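Local coordinates for protein nigerythrin (Desulfovibrio vulgaris subsp. vulgaris, PDB 1YUZ) that acts as an NADH peroxidase in vitro, using a hemerythrin-like diiron centre in a four-helix bundle together with a rubredoxin-like iron centre that probably relays electrons, at residues Y47-A51 with F66-A70; V26-N32 with A125-A130; L108-A112 with Y156-Y160; A53-Y59 with A101-N107. All blocks are in the same frame, centred on the assembly; numbering follows the deposited sequence.

Contact 1: Y47-A51 with F66-A70; sequences YTAFA and FEATA
Phe66 meets three residues of the facing helix at once. Its CB lies 3.5 Å from Tyr47 O and also touches Ala51 CB, while its ring carries Phe50 CB almost exactly over the centre of one face: the CH-pi contact measures 3.5 Å from Phe50 CB to the Phe66 centroid, only 3° off the ring normal. Beyond that carbon the Phe50 ring turns an edge toward the same face, with Phe50 CD1 3.5 Å from Phe66 CE2 and the planes at 66°, an offset edge-to-face pair. At Glu67 the bond to CB leaves the interface, yet CG, anti to the carbonyl carbon, comes back to within 3.4 Å of Ala51 CB; the carboxylate goes on to a salt bridge with Arg55. These residues belong to helices 29-56 and 60-87, consecutive and antiparallel in the ferritin-like four-helix bundle; their local axes approach to 8.2 Å at 165°, a closeness that fits the alanines on both sides. Thr69 sends its methyl inward, CG2 lying 3.5 Å from Tyr47 CE1, whereas its OG1 bonds back to Leu65 O within its own helix. The Tyr47 hydroxyl reaches Glu115, a ligand of the iron(II) ion, and is thus a second-shell partner of the diiron site. Ala70 CB closes against Tyr47 CB at 3.8 Å, with Thr48 OG1, itself bonded to His44 O, alongside.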
loop_
_atom_site.group_PDB
_atom_site.type_symbol
_atom_site.label_atom_id
_atom_site.label_comp_id
_atom_site.label_asym_id
_atom_site.label_seq_id
_atom_site.Cartn_x
_atom_site.Cartn_y
_atom_site.Cartn_z
ATOM N N TYR B 47 15.897 1.861 -4.021
ATOM C CA TYR B 47 15.788 1.857 -2.570
ATOM C C TYR B 47 17.062 2.325 -1.898
ATOM O O TYR B 47 17.021 2.944 -0.833
ATOM C CB TYR B 47 15.409 0.461 -2.094
ATOM C CG TYR B 47 14.028 0.053 -2.550
ATOM C CD1 TYR B 47 13.616 -1.274 -2.483
ATOM C CD2 TYR B 47 13.126 1.002 -3.048
ATOM C CE1 TYR B 47 12.343 -1.650 -2.899
ATOM C CE2 TYR B 47 11.850 0.636 -3.466
ATOM C CZ TYR B 47 11.469 -0.690 -3.387
ATOM O OH TYR B 47 10.212 -1.063 -3.798
ATOM N N THR B 48 18.196 2.029 -2.518
ATOM C CA THR B 48 19.476 2.455 -1.979
ATOM C C THR B 48 19.547 3.982 -2.059
ATOM O O THR B 48 19.990 4.643 -1.117
ATOM C CB THR B 48 20.628 1.815 -2.768
ATOM O OG1 THR B 48 20.587 0.397 -2.572
ATOM C CG2 THR B 48 21.977 2.349 -2.297
ATOM N N ALA B 49 19.092 4.543 -3.175
ATOM C CA ALA B 49 19.092 5.993 -3.326
ATOM C C ALA B 49 18.078 6.601 -2.349
ATOM O O ALA B 49 18.341 7.630 -1.726
ATOM C CB ALA B 49 18.744 6.374 -4.758
ATOM N N PHE B 50 16.918 5.964 -2.218
ATOM C CA PHE B 50 15.889 6.453 -1.303
ATOM C C PHE B 50 16.396 6.456 0.142
ATOM O O PHE B 50 16.092 7.364 0.914
ATOM C CB PHE B 50 14.634 5.581 -1.391
ATOM C CG PHE B 50 13.811 5.797 -2.637
ATOM C CD1 PHE B 50 12.656 5.052 -2.838
ATOM C CD2 PHE B 50 14.165 6.750 -3.592
ATOM C CE1 PHE B 50 11.861 5.248 -3.965
ATOM C CE2 PHE B 50 13.370 6.950 -4.725
ATOM C CZ PHE B 50 12.218 6.197 -4.908
ATOM N N ALA B 51 17.166 5.434 0.508
ATOM C CA ALA B 51 17.707 5.337 1.862
ATOM C C ALA B 51 18.670 6.483 2.140
ATOM O O ALA B 51 18.605 7.123 3.188
ATOM C CB ALA B 51 18.422 4.007 2.047
ATOM N N PHE B 66 14.301 1.370 3.945
ATOM C CA PHE B 66 14.715 1.307 2.546
ATOM C C PHE B 66 15.939 0.408 2.397
ATOM O O PHE B 66 16.056 -0.333 1.424
ATOM C CB PHE B 66 15.030 2.707 2.007
ATOM C CG PHE B 66 13.813 3.499 1.605
ATOM C CD1 PHE B 66 13.622 4.793 2.077
ATOM C CD2 PHE B 66 12.874 2.964 0.726
ATOM C CE1 PHE B 66 12.516 5.543 1.679
ATOM C CE2 PHE B 66 11.767 3.710 0.322
ATOM C CZ PHE B 66 11.591 4.998 0.800
ATOM N N GLU B 67 16.847 0.467 3.366
ATOM C CA GLU B 67 18.048 -0.356 3.316
ATOM C C GLU B 67 17.692 -1.829 3.484
ATOM O O GLU B 67 18.239 -2.688 2.792
ATOM C CB GLU B 67 19.032 0.104 4.393
ATOM C CG GLU B 67 19.538 1.510 4.121
ATOM C CD GLU B 67 20.239 2.151 5.303
ATOM O OE1 GLU B 67 20.121 1.642 6.437
ATOM O OE2 GLU B 67 20.899 3.192 5.092
ATOM N N ALA B 68 16.762 -2.118 4.387
ATOM C CA ALA B 68 16.335 -3.490 4.609
ATOM C C ALA B 68 15.636 -4.014 3.359
ATOM O O ALA B 68 15.856 -5.149 2.945
ATOM C CB ALA B 68 15.390 -3.560 5.804
ATOM N N THR B 69 14.804 -3.180 2.744
ATOM C CA THR B 69 14.083 -3.611 1.553
ATOM C C THR B 69 15.025 -3.788 0.362
ATOM O O THR B 69 14.841 -4.693 -0.449
ATOM C CB THR B 69 12.939 -2.640 1.210
ATOM O OG1 THR B 69 12.168 -2.387 2.394
ATOM C CG2 THR B 69 12.017 -3.267 0.177
ATOM N N ALA B 70 16.041 -2.939 0.258
ATOM C CA ALA B 70 17.007 -3.086 -0.823
ATOM C C ALA B 70 17.673 -4.448 -0.634
ATOM O O ALA B 70 17.851 -5.205 -1.588
ATOM C CB ALA B 70 18.049 -1.982 -0.760
#

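Contact 2: V26-N32 with A125-A130; sequences VGSTLEN and AFIRKA
Asn32 lies over Phe126 in the tight part of this contact. Its CB stands over the centre of the ring, 3.6 Å from Asn32 CB to the Phe126 centroid, and its amide continues across the same ring with the two planes only 7° apart, a stacked arrangement. What holds the amide flat is its own segment: Gly27 N donates to Asn32 OD1 at 2.9 Å, in the carbonyl plane and on a lone pair, and ND2 returns a weak bond to Gly27 O. A bridging water accepts a hydrogen bond from Asn32 ND2 at 2.8 Å and donates to Thr29 OG1, which also bonds Glu133 OE1, and to Phe126 O, joining the segments where no direct hydrogen bond does.

Toward solvent the packing is looser. Exposed Val26 rests CG1 on Lys129 CB at 3.7 Å and CG2 on Ala125 CB at 3.9 Å. Lys129, bent at chi2 (67°), passes its aliphatic chain along the Gly27 carbonyl, with Lys129 CE 3.2 Å from Gly27 O; its ammonium makes a long, weak ion pair with Glu133. Ser28 and Glu31 form a capping box that starts helix 29-56: Glu31 N donates to Ser28 OG at 3.2 Å, and Ser28 N to Glu31 OE1.

The contact sets the beginning of helix 29-56 against helix 104-132. Helix 136-161 meets Thr29 and Ala130 through Ala138 and Val139, and its Phe142 ring meets Phe126.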
loop_
_atom_site.group_PDB
_atom_site.type_symbol
_atom_site.label_atom_id
_atom_site.label_comp_id
_atom_site.label_asym_id
_atom_site.label_seq_id
_atom_site.Cartn_x
_atom_site.Cartn_y
_atom_site.Cartn_z
ATOM N N VAL B 26 5.359 -11.083 -20.900
ATOM C CA VAL B 26 5.656 -12.437 -20.458
ATOM C C VAL B 26 6.267 -13.285 -21.562
ATOM O O VAL B 26 5.666 -13.478 -22.617
ATOM C CB VAL B 26 4.387 -13.144 -19.945
ATOM C CG1 VAL B 26 4.719 -14.563 -19.508
ATOM C CG2 VAL B 26 3.792 -12.362 -18.785
ATOM N N GLY B 27 7.471 -13.784 -21.308
ATOM C CA GLY B 27 8.147 -14.631 -22.270
ATOM C C GLY B 27 8.339 -15.991 -21.634
ATOM O O GLY B 27 7.527 -16.407 -20.807
ATOM N N SER B 28 9.396 -16.693 -22.020
ATOM C CA SER B 28 9.668 -18.000 -21.439
ATOM C C SER B 28 10.053 -17.756 -19.985
ATOM O O SER B 28 10.404 -16.636 -19.611
ATOM C CB SER B 28 10.831 -18.675 -22.165
ATOM O OG SER B 28 12.033 -17.960 -21.957
ATOM N N THR B 29 9.994 -18.794 -19.162
ATOM C CA THR B 29 10.358 -18.624 -17.763
ATOM C C THR B 29 11.797 -18.130 -17.639
ATOM O O THR B 29 12.107 -17.323 -16.765
ATOM C CB THR B 29 10.168 -19.930 -16.979
ATOM O OG1 THR B 29 8.767 -20.211 -16.873
ATOM C CG2 THR B 29 10.762 -19.812 -15.583
ATOM N N LEU B 30 12.675 -18.597 -18.521
ATOM C CA LEU B 30 14.064 -18.157 -18.490
ATOM C C LEU B 30 14.116 -16.650 -18.719
ATOM O O LEU B 30 14.821 -15.930 -18.011
ATOM C CB LEU B 30 14.886 -18.862 -19.573
ATOM C CG LEU B 30 16.338 -18.383 -19.669
ATOM C CD1 LEU B 30 17.041 -18.622 -18.339
ATOM C CD2 LEU B 30 17.060 -19.111 -20.794
ATOM N N GLU B 31 13.373 -16.178 -19.717
ATOM C CA GLU B 31 13.332 -14.754 -20.021
ATOM C C GLU B 31 12.720 -13.981 -18.854
ATOM O O GLU B 31 13.181 -12.892 -18.515
ATOM C CB GLU B 31 12.515 -14.498 -21.294
ATOM C CG GLU B 31 13.106 -15.120 -22.554
ATOM C CD GLU B 31 12.266 -14.852 -23.793
ATOM O OE1 GLU B 31 11.052 -15.145 -23.772
ATOM O OE2 GLU B 31 12.823 -14.352 -24.794
ATOM N N ASN B 32 11.687 -14.550 -18.237
ATOM C CA ASN B 32 11.028 -13.893 -17.115
ATOM C C ASN B 32 11.951 -13.782 -15.910
ATOM O O ASN B 32 11.944 -12.773 -15.206
ATOM C CB ASN B 32 9.746 -14.634 -16.741
ATOM C CG ASN B 32 8.750 -14.662 -17.880
ATOM O OD1 ASN B 32 8.755 -13.776 -18.735
ATOM N ND2 ASN B 32 7.885 -15.668 -17.891
ATOM N N ALA B 125 2.196 -12.853 -12.905
ATOM C CA ALA B 125 2.267 -13.181 -14.330
ATOM C C ALA B 125 3.361 -14.213 -14.579
ATOM O O ALA B 125 3.169 -15.173 -15.333
ATOM C CB ALA B 125 2.549 -11.924 -15.148
ATOM N N PHE B 126 4.513 -14.009 -13.950
ATOM C CA PHE B 126 5.638 -14.922 -14.107
ATOM C C PHE B 126 5.365 -16.262 -13.435
ATOM O O PHE B 126 5.778 -17.308 -13.934
ATOM C CB PHE B 126 6.903 -14.298 -13.519
ATOM C CG PHE B 126 7.430 -13.127 -14.301
ATOM C CD1 PHE B 126 8.490 -12.378 -13.804
ATOM C CD2 PHE B 126 6.889 -12.783 -15.540
ATOM C CE1 PHE B 126 9.010 -11.308 -14.523
ATOM C CE2 PHE B 126 7.404 -11.712 -16.269
ATOM C CZ PHE B 126 8.465 -10.975 -15.760
ATOM N N ILE B 127 4.676 -16.234 -12.300
ATOM C CA ILE B 127 4.340 -17.465 -11.598
ATOM C C ILE B 127 3.421 -18.303 -12.479
ATOM O O ILE B 127 3.628 -19.503 -12.640
ATOM C CB ILE B 127 3.630 -17.166 -10.259
ATOM C CG1 ILE B 127 4.620 -16.520 -9.285
ATOM C CG2 ILE B 127 3.046 -18.449 -9.674
ATOM C CD1 ILE B 127 3.975 -15.963 -8.040
ATOM N N ARG B 128 2.407 -17.663 -13.051
ATOM C CA ARG B 128 1.467 -18.366 -13.910
ATOM C C ARG B 128 2.178 -19.015 -15.091
ATOM O O ARG B 128 1.916 -20.173 -15.418
ATOM C CB ARG B 128 0.393 -17.405 -14.421
ATOM C CG ARG B 128 -0.631 -18.070 -15.319
ATOM C CD ARG B 128 -1.422 -19.132 -14.572
ATOM N NE ARG B 128 -2.187 -19.975 -15.489
ATOM C CZ ARG B 128 -3.073 -20.891 -15.109
ATOM N NH1 ARG B 128 -3.319 -21.090 -13.821
ATOM N NH2 ARG B 128 -3.715 -21.608 -16.020
ATOM N N LYS B 129 3.079 -18.274 -15.729
ATOM C CA LYS B 129 3.811 -18.805 -16.872
ATOM C C LYS B 129 4.664 -19.994 -16.442
ATOM O O LYS B 129 4.732 -20.997 -17.149
ATOM C CB LYS B 129 4.698 -17.725 -17.497
ATOM C CG LYS B 129 5.507 -18.197 -18.705
ATOM C CD LYS B 129 4.618 -18.524 -19.898
ATOM C CE LYS B 129 5.447 -18.876 -21.125
ATOM N NZ LYS B 129 4.594 -19.091 -22.329
ATOM N N ALA B 130 5.316 -19.883 -15.287
ATOM C CA ALA B 130 6.150 -20.970 -14.776
ATOM C C ALA B 130 5.283 -22.200 -14.515
ATOM O O ALA B 130 5.702 -23.327 -14.766
ATOM C CB ALA B 130 6.858 -20.538 -13.495
HETATM O O HOH W 1 7.855 -17.588 -15.802
#

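Contact 3: L108-A112 with Y156-Y160; sequences LISGA and YLAAY
Within the ferritin-like four-helix bundle, helices 104-132 and 136-161 run antiparallel here, their local axes 9.0 Å apart at 159°. Leu108 enters between the two tyrosines of segment 156-160: its CD2 lies 3.6 Å from Tyr156 CD2, and its CD1 lies 3.7 Å from Tyr160 N. Tyr156 also passes close to the backbone at Gly111, where Tyr156 CD1 is 3.5 Å from Gly111 C; with no side chain, this glycine lets the aromatic ring lie close to the main chain. Tyr160 turns the other way, CG anti to the backbone N (chi1 179°), and offers a ring face to Ile109. Ile109 CD1 sits 3.8 Å from the Tyr160 centroid and 17° off the normal, a CH-pi contact displaced toward the rim, while Ile109 CG1 approaches Tyr160 CE1 at 3.4 Å. One turn on, Ala112 CB meets Leu157 CD2 at 3.9 Å. The Tyr160 hydroxyl bonds Lys146 of the second subunit, and Leu157 packs on its counterpart there. With no hydrogen bond between the segments, cohesion across this buried contact comes from dispersion and CH-pi packing, and the polar end of Tyr160 is satisfied through the dimer.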
loop_
_atom_site.group_PDB
_atom_site.type_symbol
_atom_site.label_atom_id
_atom_site.label_comp_id
_atom_site.label_asym_id
_atom_site.label_seq_id
_atom_site.Cartn_x
_atom_site.Cartn_y
_atom_site.Cartn_z
ATOM N N LEU B 108 8.457 6.877 -0.547
ATOM C CA LEU B 108 7.720 5.775 0.059
ATOM C C LEU B 108 6.552 5.389 -0.844
ATOM O O LEU B 108 6.244 4.214 -0.991
ATOM C CB LEU B 108 7.203 6.170 1.443
ATOM C CG LEU B 108 8.243 6.186 2.564
ATOM C CD1 LEU B 108 7.659 6.866 3.790
ATOM C CD2 LEU B 108 8.669 4.767 2.894
ATOM N N ILE B 109 5.902 6.380 -1.450
ATOM C CA ILE B 109 4.785 6.107 -2.351
ATOM C C ILE B 109 5.302 5.415 -3.617
ATOM O O ILE B 109 4.692 4.463 -4.105
ATOM C CB ILE B 109 4.035 7.412 -2.725
ATOM C CG1 ILE B 109 3.300 7.959 -1.494
ATOM C CG2 ILE B 109 3.068 7.154 -3.876
ATOM C CD1 ILE B 109 2.194 7.049 -0.957
ATOM N N SER B 110 6.426 5.887 -4.146
ATOM C CA SER B 110 7.016 5.271 -5.329
ATOM C C SER B 110 7.346 3.818 -4.999
ATOM O O SER B 110 7.099 2.912 -5.795
ATOM C CB SER B 110 8.290 6.018 -5.726
ATOM O OG SER B 110 8.948 5.375 -6.803
ATOM N N GLY B 111 7.907 3.600 -3.816
ATOM C CA GLY B 111 8.236 2.251 -3.402
ATOM C C GLY B 111 6.988 1.394 -3.301
ATOM O O GLY B 111 6.943 0.287 -3.834
ATOM N N ALA B 112 5.963 1.906 -2.628
ATOM C CA ALA B 112 4.724 1.159 -2.473
ATOM C C ALA B 112 4.120 0.798 -3.823
ATOM O O ALA B 112 3.677 -0.332 -4.025
ATOM C CB ALA B 112 3.732 1.964 -1.653
ATOM N N TYR B 156 5.936 0.115 3.602
ATOM C CA TYR B 156 6.109 1.460 3.069
ATOM C C TYR B 156 4.909 2.342 3.393
ATOM O O TYR B 156 5.070 3.509 3.738
ATOM C CB TYR B 156 6.328 1.406 1.556
ATOM C CG TYR B 156 7.720 0.969 1.140
ATOM C CD1 TYR B 156 7.926 0.303 -0.068
ATOM C CD2 TYR B 156 8.837 1.280 1.917
ATOM C CE1 TYR B 156 9.205 -0.034 -0.496
ATOM C CE2 TYR B 156 10.123 0.949 1.499
ATOM C CZ TYR B 156 10.300 0.295 0.292
ATOM O OH TYR B 156 11.576 -0.010 -0.136
ATOM N N LEU B 157 3.705 1.792 3.285
ATOM C CA LEU B 157 2.513 2.574 3.588
ATOM C C LEU B 157 2.447 2.894 5.080
ATOM O O LEU B 157 2.048 3.990 5.467
ATOM C CB LEU B 157 1.255 1.825 3.134
ATOM C CG LEU B 157 1.162 1.622 1.616
ATOM C CD1 LEU B 157 0.035 0.666 1.279
ATOM C CD2 LEU B 157 0.945 2.956 0.931
ATOM N N ALA B 158 2.850 1.945 5.921
ATOM C CA ALA B 158 2.848 2.169 7.365
ATOM C C ALA B 158 3.830 3.291 7.690
ATOM O O ALA B 158 3.536 4.179 8.490
ATOM C CB ALA B 158 3.253 0.894 8.096
ATOM N N ALA B 159 4.999 3.251 7.062
ATOM C CA ALA B 159 6.019 4.268 7.292
ATOM C C ALA B 159 5.534 5.629 6.810
ATOM O O ALA B 159 5.836 6.656 7.415
ATOM C CB ALA B 159 7.301 3.886 6.572
ATOM N N TYR B 160 4.781 5.634 5.715
ATOM C CA TYR B 160 4.242 6.868 5.154
ATOM C C TYR B 160 3.217 7.463 6.120
ATOM O O TYR B 160 3.222 8.665 6.384
ATOM C CB TYR B 160 3.582 6.562 3.806
ATOM C CG TYR B 160 2.952 7.743 3.101
ATOM C CD1 TYR B 160 3.688 8.528 2.213
ATOM C CD2 TYR B 160 1.599 8.034 3.269
ATOM C CE1 TYR B 160 3.088 9.563 1.502
ATOM C CE2 TYR B 160 0.991 9.068 2.566
ATOM C CZ TYR B 160 1.741 9.821 1.682
ATOM O OH TYR B 160 1.129 10.811 0.954
#

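Contact 4: A53-Y59 with A101-N107; sequences AAREQGY and AYSCDLN
Gln57 reaches from the end of helix 29-56 to the start of helix 104-132, where its amide meets Tyr102 and Cys104. CB points at the opposing segment; CG is anti to the carbonyl carbon (chi1 -68°), and the chain runs extended from there, carrying CD to 3.7 Å from Cys104 N. At the tip both amide atoms are used. Gln57 OE1 accepts from Cys104 N at 2.9 Å, the donor tilted 17° from the carbonyl plane, and Gln57 NE2 donates to Tyr102 O at 3.0 Å. That oxygen lies in the plane of the Gln57 amide, although NE2 stands above the Tyr102 carbonyl plane and not on a lone pair. Tyr102 O also receives a weak bond from Asn107 ND2, while Asn107 OD1 accepts from Tyr102 N at 2.9 Å.

Cys104 places SG anti to its backbone N (chi1 -166°), oblique to the Tyr59 ring: a sulfur-aromatic contact of 4.2 Å from Cys104 SG to the Tyr59 centroid. Cys104 CB is 3.5 Å from Tyr59 CE1. The Tyr59 hydroxyl bonds Thr14 of the second subunit, and a water links it to Asp105 N. Ala53 CB and Ala101 CB pack tightly at 3.5 Å.

Gly58, with positive phi, ends helix 29-56 in a Schellman motif. Ser103 holds the N-cap position of helix 104-132 without a side-chain capping bond; Gln57 OE1, from a residue remote in sequence, accepts the N-H of Cys104 in the first turn, and this oxygen would probably interact favourably with the positive end of the helix dipole.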
loop_
_atom_site.group_PDB
_atom_site.type_symbol
_atom_site.label_atom_id
_atom_site.label_comp_id
_atom_site.label_asym_id
_atom_site.label_seq_id
_atom_site.Cartn_x
_atom_site.Cartn_y
_atom_site.Cartn_z
ATOM N N ALA B 53 18.786 9.362 0.706
ATOM C CA ALA B 53 18.024 10.604 0.770
ATOM C C ALA B 53 17.278 10.714 2.099
ATOM O O ALA B 53 17.236 11.782 2.707
ATOM C CB ALA B 53 17.041 10.677 -0.393
ATOM N N ALA B 54 16.695 9.607 2.552
ATOM C CA ALA B 54 15.959 9.602 3.812
ATOM C C ALA B 54 16.859 10.032 4.968
ATOM O O ALA B 54 16.449 10.821 5.820
ATOM C CB ALA B 54 15.384 8.215 4.082
ATOM N N ARG B 55 18.082 9.514 5.000
ATOM C CA ARG B 55 19.012 9.878 6.062
ATOM C C ARG B 55 19.328 11.366 6.012
ATOM O O ARG B 55 19.364 12.034 7.045
ATOM C CB ARG B 55 20.302 9.056 5.955
ATOM C CG ARG B 55 20.130 7.620 6.422
ATOM C CD ARG B 55 21.409 6.804 6.320
ATOM N NE ARG B 55 21.191 5.433 6.774
ATOM C CZ ARG B 55 21.011 5.079 8.043
ATOM N NH1 ARG B 55 21.032 5.993 9.006
ATOM N NH2 ARG B 55 20.793 3.808 8.350
ATOM N N GLU B 56 19.555 11.889 4.814
ATOM C CA GLU B 56 19.861 13.306 4.667
ATOM C C GLU B 56 18.671 14.145 5.116
ATOM O O GLU B 56 18.836 15.227 5.680
ATOM C CB GLU B 56 20.179 13.634 3.208
ATOM C CG GLU B 56 21.284 12.796 2.600
ATOM C CD GLU B 56 21.510 13.122 1.139
ATOM O OE1 GLU B 56 20.519 13.155 0.382
ATOM O OE2 GLU B 56 22.676 13.341 0.746
ATOM N N GLN B 57 17.469 13.631 4.873
ATOM C CA GLN B 57 16.252 14.351 5.223
ATOM C C GLN B 57 15.843 14.195 6.686
ATOM O O GLN B 57 14.821 14.734 7.108
ATOM C CB GLN B 57 15.112 13.912 4.303
ATOM C CG GLN B 57 15.299 14.361 2.858
ATOM C CD GLN B 57 14.190 13.879 1.937
ATOM O OE1 GLN B 57 13.010 13.949 2.280
ATOM N NE2 GLN B 57 14.565 13.403 0.756
ATOM N N GLY B 58 16.639 13.460 7.457
ATOM C CA GLY B 58 16.338 13.284 8.867
ATOM C C GLY B 58 15.400 12.148 9.228
ATOM O O GLY B 58 14.893 12.101 10.348
ATOM N N TYR B 59 15.162 11.235 8.291
ATOM C CA TYR B 59 14.283 10.097 8.548
ATOM C C TYR B 59 15.141 8.842 8.668
ATOM O O TYR B 59 15.184 8.025 7.746
ATOM C CB TYR B 59 13.286 9.914 7.402
ATOM C CG TYR B 59 12.380 11.097 7.134
ATOM C CD1 TYR B 59 12.628 11.964 6.069
ATOM C CD2 TYR B 59 11.239 11.313 7.904
ATOM C CE1 TYR B 59 11.751 13.008 5.769
ATOM C CE2 TYR B 59 10.361 12.352 7.617
ATOM C CZ TYR B 59 10.619 13.192 6.547
ATOM O OH TYR B 59 9.726 14.190 6.228
ATOM N N ALA B 101 16.287 10.513 -6.074
ATOM C CA ALA B 101 15.480 10.305 -4.882
ATOM C C ALA B 101 14.847 11.663 -4.618
ATOM O O ALA B 101 15.526 12.685 -4.683
ATOM C CB ALA B 101 16.358 9.903 -3.711
ATOM N N TYR B 102 13.550 11.685 -4.341
ATOM C CA TYR B 102 12.876 12.948 -4.078
ATOM C C TYR B 102 12.511 13.038 -2.603
ATOM O O TYR B 102 13.208 12.475 -1.764
ATOM C CB TYR B 102 11.640 13.067 -4.970
ATOM C CG TYR B 102 11.979 12.913 -6.436
ATOM C CD1 TYR B 102 11.963 11.663 -7.049
ATOM C CD2 TYR B 102 12.367 14.013 -7.198
ATOM C CE1 TYR B 102 12.327 11.511 -8.386
ATOM C CE2 TYR B 102 12.734 13.872 -8.533
ATOM C CZ TYR B 102 12.711 12.620 -9.119
ATOM O OH TYR B 102 13.075 12.477 -10.437
ATOM N N SER B 103 11.442 13.755 -2.275
ATOM C CA SER B 103 11.042 13.865 -0.879
ATOM C C SER B 103 10.723 12.475 -0.354
ATOM O O SER B 103 10.188 11.632 -1.078
ATOM C CB SER B 103 9.834 14.786 -0.733
ATOM O OG SER B 103 10.208 16.120 -1.029
ATOM N N CYS B 104 11.050 12.244 0.910
ATOM C CA CYS B 104 10.852 10.943 1.525
ATOM C C CYS B 104 9.452 10.364 1.378
ATOM O O CYS B 104 9.303 9.181 1.064
ATOM C CB CYS B 104 11.234 11.006 3.002
ATOM S SG CYS B 104 11.415 9.386 3.753
ATOM N N ASP B 105 8.428 11.181 1.600
ATOM C CA ASP B 105 7.065 10.679 1.487
ATOM C C ASP B 105 6.775 10.179 0.078
ATOM O O ASP B 105 6.199 9.108 -0.096
ATOM C CB ASP B 105 6.045 11.749 1.935
ATOM C CG ASP B 105 6.024 12.982 1.042
ATOM O OD1 ASP B 105 7.098 13.439 0.591
ATOM O OD2 ASP B 105 4.914 13.516 0.815
ATOM N N LEU B 106 7.204 10.929 -0.931
ATOM C CA LEU B 106 6.983 10.516 -2.309
ATOM C C LEU B 106 7.801 9.273 -2.649
ATOM O O LEU B 106 7.373 8.448 -3.456
ATOM C CB LEU B 106 7.317 11.660 -3.269
ATOM C CG LEU B 106 6.349 12.843 -3.191
ATOM C CD1 LEU B 106 6.789 13.922 -4.158
ATOM C CD2 LEU B 106 4.940 12.381 -3.514
ATOM N N ASN B 107 8.969 9.125 -2.031
ATOM C CA ASN B 107 9.783 7.944 -2.288
ATOM C C ASN B 107 9.074 6.720 -1.715
ATOM O O ASN B 107 9.087 5.650 -2.321
ATOM C CB ASN B 107 11.174 8.083 -1.669
ATOM C CG ASN B 107 11.980 9.203 -2.294
ATOM O OD1 ASN B 107 11.700 9.633 -3.411
ATOM N ND2 ASN B 107 12.995 9.667 -1.580
HETATM O O HOH W 2 8.771 13.901 3.339
#

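Overall arrangement
Contacts 1, 3 and 4 cluster at one end of the four-helix bundle, their centres 11 to 12 Å apart, whereas contact 2 joins helices 29-56 and 104-132 on the opposite side of the chain's centre, 34 Å from contact 4, which joins the same two helices. Contacts 1 and 3 meet at the Tyr156 hydroxyl, where Tyr156 OH is 3.3 Å from Thr69 CB. Contact 4 is tied to contact 1 by the Arg55–Glu67 salt bridge, and contacts 3 and 4 both touch the second subunit. The diiron site lies nearest contact 1: the Thr69 side chain is about 4 Å from the iron(II) ion, against about 10 Å from the Phe126 side chain of contact 2 to an iron(III) ion.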